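Local coordinates for protein maleylacetate reductase (Rhizobium, PDB 3W5S) that catalyses the NADH-dependent reduction of maleylacetate to 3-oxoadipate in the breakdown of gamma-resorcylate, working as a homodimer of the iron-containing alcohol dehydrogenase family, at residues 175-180 and 231-236. Residues are numbered along the deposited sequence; the frame is centred on the assembly and turned at random.
Sequences LTLGLP and QDTKAR
R236 NH2 donates to L179 O over 2.8 Å, approaching in the carbonyl plane at a C=O...N angle of 145°, with the acceptor slightly tilted from the guanidinium plane. The carbonyl belongs to the end of a type I beta turn, T176 to L179, in the connection between strand 168-171 of the parallel sheet and helix 181-198. R236, in the first turn of helix 233-253, thus joins the link between the NADH-binding and the helical domain to the start of a helix of the C-terminal, all-helical domain. T176 O, which accepts from L179 N to close the turn, also stands over one face of the guanidinium, 3.1 Å above its centre; the N-H angles are poor for a hydrogen bond, and the attraction is probably electrostatic. P230 O takes NE, while S184 OG and Y139 OH bond to NH1, so the group's rotation is fixed by bonds from all three nitrogens. The arginine chain bends at chi2 (-73°), which brings the guanidinium under T176 O and beside L179 O.

Farther out, Q231 NE2 makes a weak, bent bond to L177 O (3.0 Å). D232 caps the helix: its OD1 accepts from A235 N at 3.1 Å, met from above the carboxylate plane, and more weakly from K234 N.

Packing centres on L177, whose CD2 rests 3.5 Å from Q231 O and also touches R236 CG. L179 CB lies against R236 NH1, the two side chains crossing at about a right angle; its other contacts include a bound benzamidine. T176 runs past R236 in the opposite direction, and its OG1, itself hydrogen-bonded to A173 O, receives a bond from a water that also donates to R236 O, each 2.7 Å long.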
ATOM      1  N   LEU A 175      20.903  -4.903 -11.461  1.00 17.74           N
ATOM      2  CA  LEU A 175      21.702  -5.582 -10.447  1.00 17.94           C
ATOM      3  C   LEU A 175      21.325  -7.050 -10.262  1.00 17.59           C
ATOM      4  O   LEU A 175      21.970  -7.782  -9.508  1.00 19.20           O
ATOM      5  CB  LEU A 175      21.605  -4.823  -9.106  1.00 18.65           C
ATOM      6  CG  LEU A 175      22.084  -3.379  -9.120  1.00 19.60           C
ATOM      7  CD1 LEU A 175      22.031  -2.795  -7.681  1.00 22.05           C
ATOM      8  CD2 LEU A 175      23.500  -3.190  -9.699  1.00 22.83           C
ATOM      9  N   THR A 176      20.293  -7.480 -10.975  1.00 16.39           N
ATOM     10  CA  THR A 176      19.840  -8.863 -10.926  1.00 16.23           C
ATOM     11  C   THR A 176      20.234  -9.685 -12.158  1.00 16.09           C
ATOM     12  O   THR A 176      19.992 -10.901 -12.198  1.00 16.13           O
ATOM     13  CB  THR A 176      18.313  -8.984 -10.758  1.00 15.48           C
ATOM     14  OG1 THR A 176      17.663  -8.474 -11.932  1.00 15.52           O
ATOM     15  CG2 THR A 176      17.802  -8.236  -9.514  1.00 16.74           C
ATOM     16  N   LEU A 177      20.829  -9.034 -13.172  1.00 17.26           N
ATOM     17  CA  LEU A 177      21.226  -9.755 -14.381  1.00 18.92           C
ATOM     18  C   LEU A 177      22.182 -10.893 -14.097  1.00 18.58           C
ATOM     19  O   LEU A 177      22.097 -11.938 -14.741  1.00 20.29           O
ATOM     20  CB  LEU A 177      21.823  -8.806 -15.419  1.00 19.54           C
ATOM     21  CG  LEU A 177      20.790  -7.827 -15.962  1.00 23.01           C
ATOM     22  CD1 LEU A 177      21.460  -6.690 -16.729  1.00 25.20           C
ATOM     23  CD2 LEU A 177      19.830  -8.581 -16.860  1.00 25.40           C
ATOM     24  N   GLY A 178      23.063 -10.709 -13.116  1.00 17.01           N
ATOM     25  CA  GLY A 178      24.040 -11.725 -12.772  1.00 17.15           C
ATOM     26  C   GLY A 178      23.589 -12.804 -11.811  1.00 15.89           C
ATOM     27  O   GLY A 178      24.396 -13.661 -11.450  1.00 17.09           O
ATOM     28  N   LEU A 179      22.327 -12.770 -11.383  1.00 15.56           N
ATOM     29  CA  LEU A 179      21.839 -13.787 -10.456  1.00 15.13           C
ATOM     30  C   LEU A 179      21.727 -15.114 -11.211  1.00 15.22           C
ATOM     31  O   LEU A 179      21.041 -15.192 -12.209  1.00 15.75           O
ATOM     32  CB  LEU A 179      20.473 -13.379  -9.879  1.00 13.97           C
ATOM     33  CG  LEU A 179      19.900 -14.291  -8.794  1.00 14.26           C
ATOM     34  CD1 LEU A 179      20.820 -14.347  -7.554  1.00 14.89           C
ATOM     35  CD2 LEU A 179      18.477 -13.797  -8.448  1.00 15.23           C
ATOM     36  N   PRO A 180      22.446 -16.157 -10.763  1.00 15.52           N
ATOM     37  CA  PRO A 180      22.436 -17.417 -11.522  1.00 15.73           C
ATOM     38  C   PRO A 180      21.020 -17.941 -11.696  1.00 15.13           C
ATOM     39  O   PRO A 180      20.161 -17.689 -10.859  1.00 15.17           O
ATOM     40  CB  PRO A 180      23.278 -18.348 -10.638  1.00 15.87           C
ATOM     41  CG  PRO A 180      24.278 -17.415  -9.995  1.00 15.97           C
ATOM     42  CD  PRO A 180      23.411 -16.210  -9.645  1.00 15.23           C
ATOM     43  N   GLN A 231      19.768 -12.740 -19.098  1.00 19.71           N
ATOM     44  CA  GLN A 231      20.162 -11.358 -19.305  1.00 20.70           C
ATOM     45  C   GLN A 231      19.045 -10.476 -19.889  1.00 20.69           C
ATOM     46  O   GLN A 231      19.304  -9.320 -20.215  1.00 21.51           O
ATOM     47  CB  GLN A 231      21.413 -11.285 -20.197  1.00 21.52           C
ATOM     48  CG  GLN A 231      22.588 -12.119 -19.700  1.00 23.76           C
ATOM     49  CD  GLN A 231      23.083 -11.705 -18.330  1.00 25.00           C
ATOM     50  OE1 GLN A 231      23.351 -10.526 -18.080  1.00 28.37           O
ATOM     51  NE2 GLN A 231      23.209 -12.677 -17.428  1.00 25.05           N
ATOM     52  N   ASP A 232      17.834 -11.021 -20.019  1.00 20.42           N
ATOM     53  CA  ASP A 232      16.652 -10.274 -20.536  1.00 21.44           C
ATOM     54  C   ASP A 232      16.232  -9.240 -19.483  1.00 20.94           C
ATOM     55  O   ASP A 232      15.653  -9.591 -18.457  1.00 19.18           O
ATOM     56  CB  ASP A 232      15.506 -11.270 -20.838  1.00 22.12           C
ATOM     57  CG  ASP A 232      14.191 -10.603 -21.314  1.00 25.52           C
ATOM     58  OD1 ASP A 232      14.036  -9.379 -21.245  1.00 27.47           O
ATOM     59  OD2 ASP A 232      13.287 -11.349 -21.741  1.00 30.35           O
ATOM     60  N   THR A 233      16.536  -7.967 -19.734  0.50 21.54           N
ATOM     61  CA  THR A 233      16.223  -6.901 -18.774  0.50 21.45           C
ATOM     62  C   THR A 233      14.711  -6.718 -18.547  0.50 21.03           C
ATOM     63  O   THR A 233      14.294  -6.369 -17.438  0.50 20.20           O
ATOM     64  CB  THR A 233      16.937  -5.556 -19.135  0.50 22.22           C
ATOM     65  OG1 THR A 233      18.357  -5.756 -19.138  0.50 22.68           O
ATOM     66  CG2 THR A 233      16.609  -4.477 -18.114  0.50 22.44           C
ATOM     67  N   LYS A 234      13.892  -6.993 -19.564  1.00 21.39           N
ATOM     68  CA  LYS A 234      12.433  -6.881 -19.405  1.00 21.72           C
ATOM     69  C   LYS A 234      11.907  -7.964 -18.455  1.00 19.93           C
ATOM     70  O   LYS A 234      11.135  -7.673 -17.521  1.00 18.77           O
ATOM     71  CB  LYS A 234      11.708  -6.928 -20.754  1.00 23.55           C
ATOM     72  CG  LYS A 234      10.217  -6.684 -20.663  1.00 28.35           C
ATOM     73  CD  LYS A 234       9.450  -7.992 -20.671  1.00 33.53           C
ATOM     74  CE  LYS A 234       8.678  -8.177 -21.964  1.00 37.15           C
ATOM     75  NZ  LYS A 234       7.340  -7.542 -21.827  1.00 40.03           N
ATOM     76  N   ALA A 235      12.339  -9.207 -18.660  1.00 19.46           N
ATOM     77  CA  ALA A 235      11.913 -10.284 -17.773  1.00 18.16           C
ATOM     78  C   ALA A 235      12.460 -10.062 -16.357  1.00 17.01           C
ATOM     79  O   ALA A 235      11.729 -10.256 -15.367  1.00 16.21           O
ATOM     80  CB  ALA A 235      12.366 -11.637 -18.306  1.00 18.64           C
ATOM     81  N   ARG A 236      13.716  -9.610 -16.261  1.00 16.50           N
ATOM     82  CA  ARG A 236      14.283  -9.298 -14.943  1.00 15.98           C
ATOM     83  C   ARG A 236      13.531  -8.157 -14.257  1.00 16.32           C
ATOM     84  O   ARG A 236      13.263  -8.253 -13.060  1.00 14.87           O
ATOM     85  CB  ARG A 236      15.781  -8.985 -15.041  1.00 16.31           C
ATOM     86  CG  ARG A 236      16.629 -10.202 -15.381  1.00 15.51           C
ATOM     87  CD  ARG A 236      16.743 -11.165 -14.179  1.00 14.50           C
ATOM     88  NE  ARG A 236      17.800 -12.139 -14.421  1.00 15.17           N
ATOM     89  CZ  ARG A 236      18.223 -13.066 -13.565  1.00 15.02           C
ATOM     90  NH1 ARG A 236      17.628 -13.253 -12.382  1.00 14.99           N
ATOM     91  NH2 ARG A 236      19.259 -13.827 -13.912  1.00 17.67           N
TER
HETATM   92  O   HOH W   1      15.176  -9.483 -11.598  1.00  9.61           O